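Local coordinates for protein flower-specific defensin (Nicotiana alata, PDB 4CQK) that defends the plant against fungi such as F. oxysporum and B. cinerea and retards the growth of Lepidopteran insect pests, at the interface of chains A and B. Coordinates in Å, arbitrary orientation; residue numbers count along the deposited sequence, not the author numbering. Chains: chain A/B, Flower-specific defensin.

The interface of chains A and B. Residues chain A 4-8, 27, 29; chain B 1-3, 47.
Strand 3-6 of chain A, the loop that follows it and the loop after helix 17-26 receive the N-terminal arm of chain B, with the start of strand 3-6 and the C-terminal residue of B alongside. B:Arg1 reaches across to A:Glu27, its chain extended from CG to NE, and the guanidinium NH1 forms a salt bridge with the carboxylate OE1 at 2.9 Å. NH1 approaches that oxygen nearly along its C-O axis, while the backbone N of A:Asn8 meets the syn side, and OE1 accepts from both. The other carboxylate oxygen, OE2, takes the hydroxyl OG of A:Ser7 at 2.6 Å, and the two bonds within chain A would hold the carboxylate in its rotation. NH1 also donates to the backbone O of A:Glu6 at 3.0 Å; this acceptor lies in the guanidinium plane, although NH1 stands above the carbonyl plane. The side-chain amide of A:Asn8 stacks on one guanidinium face, the planes 22° apart, with ND2 over the centre 3.2 Å from the plane. Toward the opposite face, offset to its rim, comes A:Phe29, whose ring stands steeply to the guanidinium and turns its edge to NH2. CE2 of the same ring meets SG of B:Cys3 at 3.8 Å, in the disulfide to B:Cys47. A:Thr5 lies across the arginine chain at about a right angle. Its OG1, anti to the backbone N (chi1 -166°), donates to the carbonyl O of B:Glu2 at 2.8 Å from above the carbonyl plane, while the methyl CG2 packs on SG of B:Cys47. A water links that same carbonyl to the backbone O of A:Lys4. With its two-fold symmetry twin, this clasp of the arginine contributes to holding the two gamma-thionin domains together in the crystal, an arrangement that may or may not be the form in which the defensin acts.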
loop_
_atom_site.group_PDB
_atom_site.type_symbol
_atom_site.label_atom_id
_atom_site.label_comp_id
_atom_site.label_asym_id
_atom_site.label_seq_id
_atom_site.Cartn_x
_atom_site.Cartn_y
_atom_site.Cartn_z
ATOM N N LYS A 4 3.014 0.226 0.391
ATOM C CA LYS A 4 2.502 0.454 1.741
ATOM C C LYS A 4 1.660 -0.737 2.205
ATOM O O LYS A 4 0.969 -1.363 1.412
ATOM C CB LYS A 4 1.660 1.735 1.730
ATOM C CG LYS A 4 1.069 2.107 3.045
ATOM C CD LYS A 4 0.665 3.584 3.039
ATOM C CE LYS A 4 -0.412 3.898 2.008
ATOM N NZ LYS A 4 -0.338 5.348 1.652
ATOM N N THR A 5 1.714 -1.036 3.489
ATOM C CA THR A 5 0.936 -2.126 4.058
ATOM C C THR A 5 0.736 -1.867 5.549
ATOM O O THR A 5 1.323 -0.948 6.103
ATOM C CB THR A 5 1.627 -3.505 3.863
ATOM O OG1 THR A 5 0.684 -4.556 4.146
ATOM C CG2 THR A 5 2.805 -3.664 4.804
ATOM N N GLU A 6 -0.083 -2.668 6.209
ATOM C CA GLU A 6 -0.305 -2.463 7.648
ATOM C C GLU A 6 0.692 -3.278 8.485
ATOM O O GLU A 6 0.909 -4.453 8.231
ATOM C CB GLU A 6 -1.736 -2.876 8.027
ATOM C CG GLU A 6 -2.077 -2.569 9.493
ATOM C CD GLU A 6 -3.540 -2.863 9.837
ATOM O OE1 GLU A 6 -4.217 -3.523 9.026
ATOM O OE2 GLU A 6 -3.985 -2.431 10.911
ATOM N N SER A 7 1.264 -2.627 9.490
ATOM C CA SER A 7 2.200 -3.252 10.424
ATOM C C SER A 7 1.635 -4.538 11.041
ATOM O O SER A 7 0.506 -4.547 11.547
ATOM C CB SER A 7 2.506 -2.283 11.565
ATOM O OG SER A 7 3.323 -2.900 12.538
ATOM N N ASN A 8 2.451 -5.591 11.095
ATOM C CA ASN A 8 2.031 -6.808 11.777
ATOM C C ASN A 8 2.225 -6.738 13.290
ATOM O O ASN A 8 1.550 -7.451 14.025
ATOM C CB ASN A 8 2.805 -8.021 11.241
ATOM C CG ASN A 8 2.296 -8.491 9.896
ATOM O OD1 ASN A 8 1.171 -8.169 9.500
ATOM N ND2 ASN A 8 3.128 -9.249 9.171
ATOM N N GLU A 27 10.184 -4.381 10.954
ATOM C CA GLU A 27 9.569 -5.313 10.022
ATOM C C GLU A 27 10.178 -5.215 8.624
ATOM O O GLU A 27 9.633 -5.752 7.668
ATOM C CB GLU A 27 8.065 -5.001 9.931
ATOM C CG GLU A 27 7.316 -5.355 11.230
ATOM C CD GLU A 27 5.837 -5.071 11.163
ATOM O OE1 GLU A 27 5.219 -5.330 10.114
ATOM O OE2 GLU A 27 5.289 -4.596 12.175
ATOM N N PHE A 29 10.726 -2.413 6.758
ATOM C CA PHE A 29 10.256 -1.305 5.933
ATOM C C PHE A 29 11.104 -0.106 6.260
ATOM O O PHE A 29 11.881 -0.146 7.212
ATOM C CB PHE A 29 8.786 -1.026 6.240
ATOM C CG PHE A 29 7.884 -2.108 5.742
ATOM C CD1 PHE A 29 7.687 -3.254 6.502
ATOM C CD2 PHE A 29 7.265 -1.997 4.497
ATOM C CE1 PHE A 29 6.876 -4.277 6.026
ATOM C CE2 PHE A 29 6.446 -3.016 4.010
ATOM C CZ PHE A 29 6.257 -4.153 4.775
ATOM N N ARG B 1 -1.580 -9.747 4.544
ATOM C CA ARG B 1 -1.420 -8.362 4.006
ATOM C C ARG B 1 -0.687 -8.404 2.677
ATOM O O ARG B 1 -0.002 -9.386 2.373
ATOM C CB ARG B 1 -0.634 -7.503 4.995
ATOM C CG ARG B 1 0.826 -7.945 5.173
ATOM C CD ARG B 1 1.551 -7.039 6.162
ATOM N NE ARG B 1 2.959 -7.447 6.264
ATOM C CZ ARG B 1 3.842 -6.859 7.051
ATOM N NH1 ARG B 1 3.482 -5.847 7.832
ATOM N NH2 ARG B 1 5.093 -7.309 7.084
ATOM N N GLU B 2 -0.832 -7.327 1.905
ATOM C CA GLU B 2 -0.086 -7.143 0.658
ATOM C C GLU B 2 0.536 -5.771 0.661
ATOM O O GLU B 2 0.102 -4.880 1.402
ATOM C CB GLU B 2 -1.006 -7.254 -0.566
ATOM C CG GLU B 2 -1.755 -8.570 -0.682
ATOM C CD GLU B 2 -2.652 -8.603 -1.920
ATOM O OE1 GLU B 2 -3.745 -7.999 -1.896
ATOM O OE2 GLU B 2 -2.231 -9.207 -2.908
ATOM N N CYS B 3 1.564 -5.589 -0.162
ATOM C CA CYS B 3 2.165 -4.276 -0.309
ATOM C C CYS B 3 1.476 -3.680 -1.522
ATOM O O CYS B 3 1.312 -4.367 -2.538
ATOM C CB CYS B 3 3.671 -4.371 -0.478
ATOM S SG CYS B 3 4.495 -4.544 1.178
ATOM N N CYS B 47 4.675 -8.577 0.417
ATOM C CA CYS B 47 5.662 -7.768 1.111
ATOM C C CYS B 47 7.014 -8.464 1.197
ATOM O O CYS B 47 8.025 -7.791 1.400
ATOM C CB CYS B 47 5.153 -7.404 2.491
ATOM S SG CYS B 47 3.825 -6.181 2.325
ATOM O OXT CYS B 47 7.131 -9.683 1.048
HETATM O O HOH W 1 -1.716 -2.762 1.590
#